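Citrate lyase, subunit 1 (Methanosaeta concilii, PDB 6HXI) probably helps cleave citrate with coenzyme A and ATP into acetyl-CoA and oxaloacetate, as one subunit of ATP citrate lyase. Local coordinates at residues F250-L264 with E313-M325. Numbering follows the deposited sequence.
With NA (sodium ion), chain N; COA (coenzyme A), chain G.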
# COMPACT_ATOMS: atom_id res chain seq x y z
N PHE C 250 -39.08 -9.06 -36.46
CA PHE C 250 -38.51 -9.08 -35.12
C PHE C 250 -37.40 -10.14 -35.04
O PHE C 250 -36.37 -9.90 -34.42
CB PHE C 250 -39.60 -9.36 -34.06
CG PHE C 250 -39.09 -9.67 -32.67
CD1 PHE C 250 -38.40 -8.72 -31.94
CD2 PHE C 250 -39.29 -10.93 -32.11
CE1 PHE C 250 -37.90 -9.02 -30.66
CE2 PHE C 250 -38.81 -11.22 -30.82
CZ PHE C 250 -38.12 -10.26 -30.11
N ILE C 251 -37.63 -11.31 -35.69
CA ILE C 251 -36.69 -12.44 -35.74
C ILE C 251 -35.47 -12.07 -36.60
O ILE C 251 -34.33 -12.33 -36.20
CB ILE C 251 -37.41 -13.76 -36.15
CG1 ILE C 251 -38.49 -14.19 -35.10
CG2 ILE C 251 -36.45 -14.90 -36.44
CD1 ILE C 251 -38.03 -14.29 -33.60
N LYS C 252 -35.73 -11.39 -37.75
CA LYS C 252 -34.73 -10.87 -38.68
C LYS C 252 -33.85 -9.86 -37.98
O LYS C 252 -32.65 -9.80 -38.24
CB LYS C 252 -35.41 -10.23 -39.91
CG LYS C 252 -35.86 -11.25 -40.95
CD LYS C 252 -36.31 -10.59 -42.24
CE LYS C 252 -36.75 -11.58 -43.30
NZ LYS C 252 -35.59 -12.22 -44.00
N GLU C 253 -34.44 -9.09 -37.04
CA GLU C 253 -33.76 -8.09 -36.22
C GLU C 253 -32.78 -8.76 -35.22
O GLU C 253 -31.67 -8.26 -35.03
CB GLU C 253 -34.80 -7.17 -35.55
CG GLU C 253 -34.24 -5.96 -34.82
CD GLU C 253 -34.03 -6.15 -33.33
OE1 GLU C 253 -35.01 -6.52 -32.64
OE2 GLU C 253 -32.90 -5.91 -32.85
N ILE C 254 -33.18 -9.89 -34.61
CA ILE C 254 -32.32 -10.66 -33.69
C ILE C 254 -31.16 -11.27 -34.50
O ILE C 254 -30.01 -11.14 -34.11
CB ILE C 254 -33.13 -11.73 -32.90
CG1 ILE C 254 -34.21 -11.08 -32.03
CG2 ILE C 254 -32.22 -12.66 -32.07
CD1 ILE C 254 -35.42 -11.93 -31.86
N ASP C 255 -31.48 -11.88 -35.65
CA ASP C 255 -30.54 -12.52 -36.58
C ASP C 255 -29.40 -11.58 -37.07
O ASP C 255 -28.33 -12.08 -37.42
CB ASP C 255 -31.33 -13.08 -37.79
CG ASP C 255 -30.51 -13.88 -38.78
OD1 ASP C 255 -30.01 -14.96 -38.41
OD2 ASP C 255 -30.36 -13.42 -39.93
N SER C 256 -29.65 -10.26 -37.11
CA SER C 256 -28.69 -9.25 -37.60
C SER C 256 -27.60 -8.86 -36.60
O SER C 256 -26.54 -8.39 -37.00
CB SER C 256 -29.43 -8.00 -38.11
OG SER C 256 -30.11 -7.33 -37.07
N LYS C 257 -27.86 -9.07 -35.30
CA LYS C 257 -26.90 -8.74 -34.25
C LYS C 257 -26.14 -9.97 -33.74
O LYS C 257 -25.63 -9.95 -32.61
CB LYS C 257 -27.58 -7.95 -33.10
CG LYS C 257 -28.15 -6.62 -33.57
CD LYS C 257 -28.74 -5.83 -32.42
CE LYS C 257 -29.29 -4.50 -32.89
NZ LYS C 257 -30.53 -4.66 -33.70
N THR C 258 -26.05 -11.03 -34.57
CA THR C 258 -25.36 -12.27 -34.19
C THR C 258 -24.81 -13.06 -35.40
O THR C 258 -25.35 -12.99 -36.51
CB THR C 258 -26.24 -13.17 -33.26
OG1 THR C 258 -25.49 -14.34 -32.88
CG2 THR C 258 -27.58 -13.59 -33.89
N GLY C 259 -23.75 -13.81 -35.13
CA GLY C 259 -23.14 -14.76 -36.06
C GLY C 259 -23.99 -16.01 -36.20
O GLY C 259 -23.93 -16.69 -37.22
N ALA C 260 -24.82 -16.29 -35.16
CA ALA C 260 -25.81 -17.38 -35.11
C ALA C 260 -26.94 -17.09 -36.09
O ALA C 260 -27.09 -15.96 -36.55
CB ALA C 260 -26.39 -17.51 -33.69
N SER C 261 -27.75 -18.11 -36.39
CA SER C 261 -28.88 -18.01 -37.31
C SER C 261 -30.21 -18.19 -36.59
O SER C 261 -30.34 -19.10 -35.78
CB SER C 261 -28.74 -19.03 -38.44
OG SER C 261 -29.76 -18.86 -39.41
N LEU C 262 -31.15 -17.27 -36.83
CA LEU C 262 -32.51 -17.27 -36.30
C LEU C 262 -33.36 -16.83 -37.49
O LEU C 262 -33.28 -15.66 -37.91
CB LEU C 262 -32.68 -16.25 -35.13
CG LEU C 262 -31.95 -16.44 -33.76
CD1 LEU C 262 -32.12 -17.84 -33.17
CD2 LEU C 262 -30.51 -15.97 -33.79
N LYS C 263 -34.09 -17.78 -38.10
CA LYS C 263 -34.90 -17.53 -39.29
C LYS C 263 -36.32 -18.02 -39.06
O LYS C 263 -36.52 -19.10 -38.53
CB LYS C 263 -34.27 -18.21 -40.53
CG LYS C 263 -32.84 -17.74 -40.87
CD LYS C 263 -32.25 -18.32 -42.16
CE LYS C 263 -32.50 -17.43 -43.38
NZ LYS C 263 -32.24 -18.12 -44.67
N LEU C 264 -37.31 -17.21 -39.43
CA LEU C 264 -38.73 -17.55 -39.32
C LEU C 264 -39.52 -17.04 -40.52
O LEU C 264 -39.44 -15.87 -40.88
CB LEU C 264 -39.35 -17.05 -37.99
CG LEU C 264 -40.88 -17.16 -37.84
CD1 LEU C 264 -41.36 -18.62 -37.78
CD2 LEU C 264 -41.37 -16.39 -36.63
N GLU C 313 -31.43 -15.09 -27.03
CA GLU C 313 -31.85 -15.17 -28.44
C GLU C 313 -32.90 -16.26 -28.65
O GLU C 313 -33.92 -15.99 -29.29
CB GLU C 313 -30.65 -15.36 -29.37
CG GLU C 313 -29.77 -14.12 -29.44
CD GLU C 313 -28.37 -14.30 -30.00
OE1 GLU C 313 -27.91 -15.45 -30.17
OE2 GLU C 313 -27.71 -13.26 -30.24
N THR C 314 -32.67 -17.47 -28.08
CA THR C 314 -33.60 -18.60 -28.21
C THR C 314 -34.89 -18.33 -27.47
O THR C 314 -35.95 -18.79 -27.89
CB THR C 314 -32.95 -19.95 -27.81
OG1 THR C 314 -32.64 -19.92 -26.41
CG2 THR C 314 -31.70 -20.26 -28.62
N TYR C 315 -34.80 -17.59 -26.35
CA TYR C 315 -35.96 -17.23 -25.54
C TYR C 315 -36.92 -16.35 -26.36
O TYR C 315 -38.10 -16.67 -26.44
CB TYR C 315 -35.51 -16.53 -24.25
CG TYR C 315 -36.63 -15.81 -23.53
CD1 TYR C 315 -37.51 -16.51 -22.72
CD2 TYR C 315 -36.82 -14.44 -23.69
CE1 TYR C 315 -38.55 -15.85 -22.06
CE2 TYR C 315 -37.86 -13.78 -23.05
CZ TYR C 315 -38.72 -14.49 -22.23
OH TYR C 315 -39.76 -13.86 -21.60
N HIS C 316 -36.40 -15.26 -26.98
CA HIS C 316 -37.19 -14.35 -27.82
C HIS C 316 -37.79 -15.02 -29.03
O HIS C 316 -38.93 -14.72 -29.39
CB HIS C 316 -36.39 -13.11 -28.21
CG HIS C 316 -36.11 -12.21 -27.06
ND1 HIS C 316 -34.81 -11.89 -26.68
CD2 HIS C 316 -36.97 -11.61 -26.20
CE1 HIS C 316 -34.93 -11.10 -25.62
NE2 HIS C 316 -36.20 -10.90 -25.30
N TYR C 317 -37.05 -15.97 -29.64
CA TYR C 317 -37.48 -16.77 -30.77
C TYR C 317 -38.65 -17.67 -30.37
O TYR C 317 -39.66 -17.70 -31.08
CB TYR C 317 -36.30 -17.61 -31.28
CG TYR C 317 -36.57 -18.34 -32.57
CD1 TYR C 317 -36.32 -17.74 -33.81
CD2 TYR C 317 -37.04 -19.65 -32.58
CE1 TYR C 317 -36.55 -18.41 -35.00
CE2 TYR C 317 -37.26 -20.34 -33.77
CZ TYR C 317 -37.04 -19.71 -34.98
OH TYR C 317 -37.27 -20.39 -36.15
N THR C 318 -38.52 -18.40 -29.24
CA THR C 318 -39.53 -19.32 -28.72
C THR C 318 -40.79 -18.55 -28.33
O THR C 318 -41.89 -19.04 -28.56
CB THR C 318 -38.97 -20.21 -27.57
OG1 THR C 318 -37.74 -20.81 -27.97
CG2 THR C 318 -39.94 -21.32 -27.15
N CYS C 319 -40.62 -17.33 -27.76
CA CYS C 319 -41.72 -16.44 -27.36
C CYS C 319 -42.52 -16.03 -28.59
O CYS C 319 -43.75 -15.97 -28.51
CB CYS C 319 -41.19 -15.21 -26.63
SG CYS C 319 -40.84 -15.48 -24.87
N THR C 320 -41.83 -15.77 -29.72
CA THR C 320 -42.43 -15.39 -31.00
C THR C 320 -43.29 -16.52 -31.57
O THR C 320 -44.43 -16.27 -31.95
CB THR C 320 -41.36 -14.91 -31.99
OG1 THR C 320 -40.53 -13.96 -31.35
CG2 THR C 320 -41.96 -14.29 -33.24
N ILE C 321 -42.73 -17.76 -31.62
CA ILE C 321 -43.43 -18.95 -32.12
C ILE C 321 -44.65 -19.24 -31.25
O ILE C 321 -45.74 -19.41 -31.79
CB ILE C 321 -42.48 -20.19 -32.28
CG1 ILE C 321 -41.51 -19.98 -33.47
CG2 ILE C 321 -43.28 -21.52 -32.41
CD1 ILE C 321 -40.45 -21.01 -33.64
N LEU C 322 -44.47 -19.22 -29.91
CA LEU C 322 -45.55 -19.45 -28.95
C LEU C 322 -46.66 -18.44 -29.09
O LEU C 322 -47.82 -18.83 -29.13
CB LEU C 322 -45.05 -19.51 -27.50
CG LEU C 322 -44.20 -20.72 -27.14
CD1 LEU C 322 -43.48 -20.50 -25.87
CD2 LEU C 322 -45.02 -21.99 -27.08
N ASP C 323 -46.30 -17.15 -29.24
CA ASP C 323 -47.26 -16.06 -29.43
C ASP C 323 -48.20 -16.35 -30.58
O ASP C 323 -49.41 -16.41 -30.37
CB ASP C 323 -46.55 -14.70 -29.65
CG ASP C 323 -47.49 -13.52 -29.86
OD1 ASP C 323 -48.61 -13.54 -29.28
OD2 ASP C 323 -47.11 -12.58 -30.58
N LEU C 324 -47.64 -16.58 -31.79
CA LEU C 324 -48.35 -16.86 -33.04
C LEU C 324 -49.23 -18.12 -32.99
O LEU C 324 -50.26 -18.17 -33.65
CB LEU C 324 -47.35 -16.97 -34.19
CG LEU C 324 -46.65 -15.68 -34.63
CD1 LEU C 324 -45.31 -16.00 -35.28
CD2 LEU C 324 -47.54 -14.87 -35.56
N MET C 325 -48.80 -19.13 -32.22
CA MET C 325 -49.43 -20.42 -32.01
C MET C 325 -50.63 -20.36 -31.02
O MET C 325 -51.45 -21.28 -31.01
CB MET C 325 -48.37 -21.36 -31.43
CG MET C 325 -48.62 -22.80 -31.67
SD MET C 325 -47.19 -23.80 -31.18
CE MET C 325 -47.84 -25.42 -31.54
NA NA N . -27.06 -13.91 -38.16
N1A COA G . -14.82 -3.34 -29.12
C2A COA G . -14.99 -3.35 -30.45
N3A COA G . -15.27 -4.39 -31.24
C4A COA G . -15.30 -5.54 -30.55
C5A COA G . -15.13 -5.68 -29.18
C6A COA G . -14.91 -4.50 -28.44
N6A COA G . -14.82 -4.48 -27.11
N7A COA G . -15.12 -7.02 -28.82
C8A COA G . -15.30 -7.65 -29.96
N9A COA G . -15.41 -6.82 -31.05
C1B COA G . -15.57 -7.20 -32.45
C2B COA G . -14.50 -8.13 -33.01
O2B COA G . -13.33 -7.41 -33.39
C3B COA G . -15.25 -8.71 -34.21
O3B COA G . -15.25 -7.81 -35.34
P3B COA G . -15.38 -8.28 -36.85
O7A COA G . -16.60 -9.13 -36.94
O8A COA G . -15.46 -7.03 -37.66
O9A COA G . -14.06 -9.01 -37.18
C4B COA G . -16.71 -8.74 -33.76
O4B COA G . -16.80 -7.88 -32.61
C5B COA G . -17.26 -10.11 -33.44
O5B COA G . -16.28 -10.80 -32.64
P1A COA G . -15.93 -12.38 -32.89
O1A COA G . -15.20 -13.02 -31.77
O2A COA G . -15.29 -12.61 -34.25
O3A COA G . -17.46 -12.85 -32.94
P2A COA G . -18.33 -14.18 -32.92
O4A COA G . -18.66 -14.54 -31.52
O5A COA G . -19.58 -13.84 -33.69
O6A COA G . -17.47 -15.35 -33.64
CBP COA G . -18.00 -17.01 -35.35
CCP COA G . -17.53 -15.58 -35.06
CDP COA G . -18.02 -17.21 -36.87
CEP COA G . -17.06 -18.05 -34.71
CAP COA G . -19.43 -17.18 -34.77
OAP COA G . -20.27 -16.09 -35.11
C9P COA G . -20.15 -18.48 -35.10
O9P COA G . -19.90 -19.51 -34.46
N8P COA G . -21.06 -18.44 -36.09
C7P COA G . -21.75 -19.62 -36.58
C6P COA G . -21.38 -19.93 -38.01
C5P COA G . -22.17 -21.09 -38.57
O5P COA G . -23.30 -21.34 -38.16
N4P COA G . -21.55 -21.83 -39.49
C3P COA G . -22.13 -23.05 -40.05
C2P COA G . -21.94 -24.25 -39.15
S1P COA G . -22.54 -25.67 -40.11
O HOH W 1 -29.57 -11.01 -30.87
O HOH W 2 -25.39 -11.63 -30.06
O HOH W 3 -25.05 -15.82 -30.18
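Tyr317 reaches from helix 313-325 to strand 261-264, where its OH donates to Lys263 O at 2.8 Å, tilted 34° from the carbonyl plane, with the carbonyl oxygen at the ring edge. A trans chi1 swings the ring toward the strand. Ile251 CG2 meets the same ring at its edge, 3.8 Å from CE1, while the CB atoms of Leu262 and Leu264 pack obliquely against it. This buried core continues along the helix: Ile251 CD1 and the end of Thr320 come tip to tip, and Leu264 CD2 touches Thr320 CG2. Thr320 OG1 is turned back to His316 O at 2.6 Å; that carbonyl also accepts Thr320 N from the opposite face of its plane. Both oxygens line the edge of the Phe250 ring, whose CE2 is 3.3 Å from Thr320 OG1; one face of the ring carries Ile254 CD1.

Toward the turn the contact is wetter, with waters bridging polar groups. Ile254 CG2 slides past Glu313 CG, and the extended Glu313 side chain brings OE2 to within 3.4 Å of Thr258 CB. Two waters donate to OE2, linking it to Ile254 O and Lys257 O, and a third donates to OE1 and bonds Thr258 OG1. The same hydroxyl accepts Ala260 N at 3.1 Å, closing an ST turn. Lys496 of a neighbouring succinyl-CoA ligase-type alpha subunit packs on Ile254, Glu313 and His316 here.

Helices 250-256 and 313-325 run antiparallel (169°), whereas strand 261-264 is nearly parallel to the latter (8°). The helix-turn-strand unit thus packs against helix 313-325 within the citrate-binding region, and its turn forms a sodium site from the carbonyl oxygens of Asp255, Thr258 and Ala260, with Gly259 beside coenzyme A.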